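TRAP dicarboxylate transporter, DctP subunit (Ochrobactrum anthropi, PDB 4P47) probably serves as the periplasmic solute-binding subunit of a TRAP transporter, capturing a substrate, perhaps a dicarboxylate, for uptake. Local coordinates at residues E26-N38 and F248-I260. Numbering follows the deposited sequence.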
loop_
_atom_site.group_PDB
_atom_site.type_symbol
_atom_site.label_atom_id
_atom_site.label_comp_id
_atom_site.label_asym_id
_atom_site.label_seq_id
_atom_site.Cartn_x
_atom_site.Cartn_y
_atom_site.Cartn_z
ATOM N N GLU A 26 -18.090 19.577 24.581
ATOM C CA GLU A 26 -18.967 18.507 24.122
ATOM C C GLU A 26 -18.817 18.293 22.621
ATOM O O GLU A 26 -18.371 19.187 21.898
ATOM C CB GLU A 26 -20.424 18.844 24.433
ATOM C CG GLU A 26 -20.903 20.128 23.771
ATOM C CD GLU A 26 -22.412 20.194 23.653
ATOM O OE1 GLU A 26 -23.100 20.037 24.691
ATOM O OE2 GLU A 26 -22.905 20.390 22.521
ATOM N N ILE A 27 -19.208 17.109 22.162
ATOM C CA ILE A 27 -19.178 16.775 20.744
ATOM C C ILE A 27 -20.229 17.591 19.992
ATOM O O ILE A 27 -21.431 17.389 20.150
ATOM C CB ILE A 27 -19.384 15.255 20.532
ATOM C CG1 ILE A 27 -18.241 14.487 21.203
ATOM C CG2 ILE A 27 -19.454 14.901 19.041
ATOM C CD1 ILE A 27 -18.377 12.975 21.126
ATOM N N ARG A 28 -19.755 18.535 19.187
ATOM C CA ARG A 28 -20.628 19.441 18.456
ATOM C C ARG A 28 -20.952 18.854 17.091
ATOM O O ARG A 28 -20.307 17.892 16.646
ATOM C CB ARG A 28 -19.943 20.800 18.295
ATOM C CG ARG A 28 -19.485 21.396 19.603
ATOM C CD ARG A 28 -18.396 22.411 19.390
ATOM N NE ARG A 28 -17.147 21.763 19.012
ATOM C CZ ARG A 28 -15.992 22.401 18.881
ATOM N NH1 ARG A 28 -14.906 21.730 18.531
ATOM N NH2 ARG A 28 -15.922 23.708 19.096
ATOM N N SER A 29 -21.961 19.408 16.434
ATOM C CA SER A 29 -22.237 19.023 15.064
ATOM C C SER A 29 -20.953 19.214 14.255
ATOM O O SER A 29 -20.319 20.263 14.328
ATOM C CB SER A 29 -23.369 19.874 14.493
ATOM O OG SER A 29 -23.629 19.540 13.143
ATOM N N GLN A 30 -20.551 18.185 13.518
ATOM C CA GLN A 30 -19.418 18.283 12.589
ATOM C C GLN A 30 -19.748 17.525 11.312
ATOM O O GLN A 30 -20.509 16.553 11.318
ATOM C CB GLN A 30 -18.144 17.701 13.196
ATOM C CG GLN A 30 -17.711 18.323 14.526
ATOM C CD GLN A 30 -17.147 19.740 14.404
ATOM O OE1 GLN A 30 -16.889 20.245 13.309
ATOM N NE2 GLN A 30 -16.944 20.380 15.543
ATOM N N THR A 31 -19.178 17.970 10.206
ATOM C CA THR A 31 -19.319 17.234 8.965
ATOM C C THR A 31 -17.936 16.949 8.436
ATOM O O THR A 31 -17.091 17.835 8.349
ATOM C CB THR A 31 -20.138 18.003 7.913
ATOM O OG1 THR A 31 -21.453 18.244 8.422
ATOM C CG2 THR A 31 -20.254 17.199 6.622
ATOM N N ILE A 32 -17.713 15.690 8.102
ATOM C CA ILE A 32 -16.441 15.254 7.596
ATOM C C ILE A 32 -16.613 14.652 6.214
ATOM O O ILE A 32 -17.312 13.649 6.063
ATOM C CB ILE A 32 -15.844 14.180 8.505
ATOM C CG1 ILE A 32 -15.520 14.758 9.879
ATOM C CG2 ILE A 32 -14.599 13.585 7.853
ATOM C CD1 ILE A 32 -14.975 13.718 10.879
ATOM N N LYS A 33 -15.992 15.262 5.210
ATOM C CA LYS A 33 -15.939 14.688 3.871
ATOM C C LYS A 33 -14.710 13.787 3.794
ATOM O O LYS A 33 -13.610 14.225 4.103
ATOM C CB LYS A 33 -15.868 15.798 2.819
ATOM C CG LYS A 33 -17.048 16.757 2.864
ATOM C CD LYS A 33 -16.956 17.873 1.814
ATOM C CE LYS A 33 -18.144 18.834 1.891
ATOM N NZ LYS A 33 -18.139 19.862 0.807
ATOM N N PHE A 34 -14.905 12.536 3.385
ATOM C CA PHE A 34 -13.852 11.519 3.390
ATOM C C PHE A 34 -13.748 10.964 1.977
ATOM O O PHE A 34 -14.633 10.228 1.520
ATOM C CB PHE A 34 -14.256 10.436 4.407
ATOM C CG PHE A 34 -13.214 9.381 4.714
ATOM C CD1 PHE A 34 -11.973 9.362 4.127
ATOM C CD2 PHE A 34 -13.512 8.422 5.643
ATOM C CE1 PHE A 34 -11.034 8.345 4.450
ATOM C CE2 PHE A 34 -12.609 7.436 5.976
ATOM C CZ PHE A 34 -11.359 7.398 5.380
ATOM N N ALA A 35 -12.675 11.345 1.292
ATOM C CA ALA A 35 -12.496 11.024 -0.119
ATOM C C ALA A 35 -11.516 9.868 -0.317
ATOM O O ALA A 35 -10.572 9.696 0.448
ATOM C CB ALA A 35 -11.972 12.234 -0.833
ATOM N N ALA A 36 -11.728 9.058 -1.351
ATOM C CA ALA A 36 -10.750 8.055 -1.748
ATOM C C ALA A 36 -10.934 7.698 -3.203
ATOM O O ALA A 36 -11.928 8.060 -3.821
ATOM C CB ALA A 36 -10.878 6.803 -0.890
ATOM N N ALA A 37 -9.976 6.930 -3.714
ATOM C CA ALA A 37 -9.950 6.538 -5.127
ATOM C C ALA A 37 -10.877 5.400 -5.507
ATOM O O ALA A 37 -11.422 5.413 -6.603
ATOM C CB ALA A 37 -8.546 6.165 -5.498
ATOM N N ASN A 38 -11.049 4.399 -4.645
ATOM C CA ASN A 38 -11.755 3.184 -5.049
ATOM C C ASN A 38 -13.256 3.266 -4.812
ATOM O O ASN A 38 -13.742 4.225 -4.235
ATOM C CB ASN A 38 -11.129 1.987 -4.337
ATOM C CG ASN A 38 -9.695 1.782 -4.739
ATOM O OD1 ASN A 38 -8.759 1.951 -3.933
ATOM N ND2 ASN A 38 -9.498 1.458 -6.009
ATOM N N PHE A 248 -8.761 21.482 9.970
ATOM C CA PHE A 248 -9.984 20.952 10.580
ATOM C C PHE A 248 -9.789 20.370 11.994
ATOM O O PHE A 248 -10.544 20.673 12.920
ATOM C CB PHE A 248 -10.585 19.878 9.652
ATOM C CG PHE A 248 -11.869 19.276 10.154
ATOM C CD1 PHE A 248 -13.049 20.001 10.093
ATOM C CD2 PHE A 248 -11.917 17.976 10.637
ATOM C CE1 PHE A 248 -14.246 19.453 10.527
ATOM C CE2 PHE A 248 -13.118 17.433 11.088
ATOM C CZ PHE A 248 -14.275 18.179 11.036
ATOM N N TRP A 249 -8.771 19.532 12.150
ATOM C CA TRP A 249 -8.406 18.927 13.429
ATOM C C TRP A 249 -8.219 19.967 14.523
ATOM O O TRP A 249 -8.689 19.766 15.628
ATOM C CB TRP A 249 -7.100 18.158 13.233
ATOM C CG TRP A 249 -6.647 17.283 14.342
ATOM C CD1 TRP A 249 -5.575 17.501 15.168
ATOM C CD2 TRP A 249 -7.209 16.029 14.736
ATOM N NE1 TRP A 249 -5.439 16.453 16.039
ATOM C CE2 TRP A 249 -6.426 15.534 15.793
ATOM C CE3 TRP A 249 -8.284 15.259 14.278
ATOM C CZ2 TRP A 249 -6.689 14.328 16.414
ATOM C CZ3 TRP A 249 -8.535 14.052 14.906
ATOM C CH2 TRP A 249 -7.740 13.600 15.948
ATOM N N ASP A 250 -7.563 21.078 14.197
ATOM C CA ASP A 250 -7.263 22.108 15.196
ATOM C C ASP A 250 -8.514 22.766 15.740
ATOM O O ASP A 250 -8.486 23.342 16.827
ATOM C CB ASP A 250 -6.302 23.152 14.623
ATOM C CG ASP A 250 -4.869 22.657 14.568
ATOM O OD1 ASP A 250 -4.544 21.678 15.268
ATOM O OD2 ASP A 250 -4.064 23.274 13.854
ATOM N N ARG A 251 -9.615 22.663 15.007
ATOM C CA ARG A 251 -10.884 23.224 15.462
ATOM C C ARG A 251 -11.679 22.255 16.326
ATOM O O ARG A 251 -12.703 22.619 16.877
ATOM C CB ARG A 251 -11.752 23.633 14.280
ATOM C CG ARG A 251 -11.270 24.831 13.514
ATOM C CD ARG A 251 -12.057 24.942 12.214
ATOM N NE ARG A 251 -12.125 26.308 11.701
ATOM C CZ ARG A 251 -11.085 26.990 11.229
ATOM N NH1 ARG A 251 -9.874 26.445 11.214
ATOM N NH2 ARG A 251 -11.256 28.225 10.780
ATOM N N LEU A 252 -11.239 21.011 16.426
ATOM C CA LEU A 252 -11.980 20.024 17.197
ATOM C C LEU A 252 -11.580 19.991 18.660
ATOM O O LEU A 252 -10.458 20.365 19.003
ATOM C CB LEU A 252 -11.754 18.628 16.600
ATOM C CG LEU A 252 -12.183 18.401 15.144
ATOM C CD1 LEU A 252 -11.819 16.962 14.749
ATOM C CD2 LEU A 252 -13.671 18.677 14.921
ATOM N N ASN A 253 -12.489 19.525 19.511
ATOM C CA ASN A 253 -12.164 19.294 20.913
ATOM C C ASN A 253 -11.703 17.852 21.161
ATOM O O ASN A 253 -11.725 17.018 20.258
ATOM C CB ASN A 253 -13.324 19.706 21.840
ATOM C CG ASN A 253 -14.595 18.881 21.633
ATOM O OD1 ASN A 253 -14.552 17.654 21.481
ATOM N ND2 ASN A 253 -15.748 19.564 21.644
ATOM N N ASP A 254 -11.255 17.553 22.371
ATOM C CA ASP A 254 -10.662 16.254 22.641
ATOM C C ASP A 254 -11.656 15.107 22.506
ATOM O O ASP A 254 -11.276 14.005 22.112
ATOM C CB ASP A 254 -10.027 16.243 24.027
ATOM C CG ASP A 254 -8.751 17.043 24.071
ATOM O OD1 ASP A 254 -8.192 17.337 22.991
ATOM O OD2 ASP A 254 -8.291 17.375 25.188
ATOM N N GLU A 255 -12.916 15.349 22.848
ATOM C CA GLU A 255 -13.915 14.303 22.742
ATOM C C GLU A 255 -14.178 13.961 21.279
ATOM O O GLU A 255 -14.338 12.799 20.954
ATOM C CB GLU A 255 -15.203 14.698 23.465
ATOM C CG GLU A 255 -14.993 14.989 24.941
ATOM C CD GLU A 255 -15.005 16.481 25.250
ATOM O OE1 GLU A 255 -16.084 16.995 25.624
ATOM O OE2 GLU A 255 -13.942 17.136 25.121
ATOM N N GLU A 256 -14.213 14.974 20.416
ATOM C CA GLU A 256 -14.419 14.757 18.983
ATOM C C GLU A 256 -13.205 14.006 18.402
ATOM O O GLU A 256 -13.348 13.042 17.654
ATOM C CB GLU A 256 -14.633 16.100 18.268
ATOM C CG GLU A 256 -15.945 16.811 18.662
ATOM C CD GLU A 256 -15.969 18.306 18.348
ATOM O OE1 GLU A 256 -14.919 18.965 18.251
ATOM O OE2 GLU A 256 -17.086 18.860 18.210
ATOM N N LYS A 257 -12.005 14.430 18.767
ATOM C CA LYS A 257 -10.798 13.768 18.306
ATOM C C LYS A 257 -10.765 12.304 18.732
ATOM O O LYS A 257 -10.381 11.435 17.943
ATOM C CB LYS A 257 -9.558 14.484 18.833
ATOM C CG LYS A 257 -9.323 15.842 18.220
ATOM C CD LYS A 257 -8.190 16.591 18.921
ATOM C CE LYS A 257 -7.854 17.873 18.177
ATOM N NZ LYS A 257 -6.758 18.600 18.921
ATOM N N ALA A 258 -11.150 12.021 19.979
ATOM C CA ALA A 258 -11.122 10.651 20.469
ATOM C C ALA A 258 -12.078 9.735 19.677
ATOM O O ALA A 258 -11.752 8.586 19.403
ATOM C CB ALA A 258 -11.444 10.596 21.947
ATOM N N VAL A 259 -13.268 10.230 19.342
ATOM C CA VAL A 259 -14.213 9.471 18.512
ATOM C C VAL A 259 -13.563 9.082 17.196
ATOM O O VAL A 259 -13.629 7.927 16.758
ATOM C CB VAL A 259 -15.486 10.298 18.216
ATOM C CG1 VAL A 259 -16.259 9.682 17.060
ATOM C CG2 VAL A 259 -16.358 10.419 19.471
ATOM N N ILE A 260 -12.924 10.055 16.571
ATOM C CA ILE A 260 -12.329 9.855 15.257
ATOM C C ILE A 260 -11.178 8.872 15.327
ATOM O O ILE A 260 -11.073 7.986 14.487
ATOM C CB ILE A 260 -11.901 11.208 14.636
ATOM C CG1 ILE A 260 -13.151 12.039 14.317
ATOM C CG2 ILE A 260 -11.052 10.995 13.393
ATOM C CD1 ILE A 260 -12.841 13.473 14.100
HETATM O O HOH W 1 -13.632 25.112 17.236
HETATM O O HOH W 2 -15.557 22.962 15.336
#
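Extended beyond CG, Glu-256 delivers its carboxylate to the side chain of Arg-28, whose chain bends at chi3 (-72°) to present NE and NH1 side-on. The same carboxylate belongs to the capping box of Asn-253 and Glu-256 at the start of helix 254-288, against which the first modelled residues lie before strand 30-35 of the solute-binding fold. Its two reciprocal bonds are Glu-256 N to Asn-253 OD1 (2.9 Å) and Asn-253 N to Glu-256 OE1 (2.8 Å). The salt bridge is bidentate: Arg-28 NH1 meets OE1 of Glu-256 at 2.8 Å and NE meets OE2 at 3.0 Å, both on syn sides, with the two planes 25° apart. Glu-256 OE2 also accepts from Arg-28 N on its anti side and, from above the carboxylate plane, from Gln-30 NE2 at 3.1 Å, giving this oxygen three donors. A glutamine in place of Glu-256 would probably leave the Arg-28 guanidinium without its counter-charge and, with an amide nitrogen at either position, turn a donor toward other donors. Beside these bonds, Ile-27 CD1 packs on Val-259 CG2 (3.7 Å), and Ile-32 lays CG1 against Phe-248 CE2 while its CD1 touches Ile-260; Ile-63 of the adjoining strand 63-68 also touches both Ile-27 and Ile-32. At the first modelled residue, Asn-253 ND2 donates to Glu-26 O at 2.7 Å, approaching from above the carbonyl plane, 58° out of it.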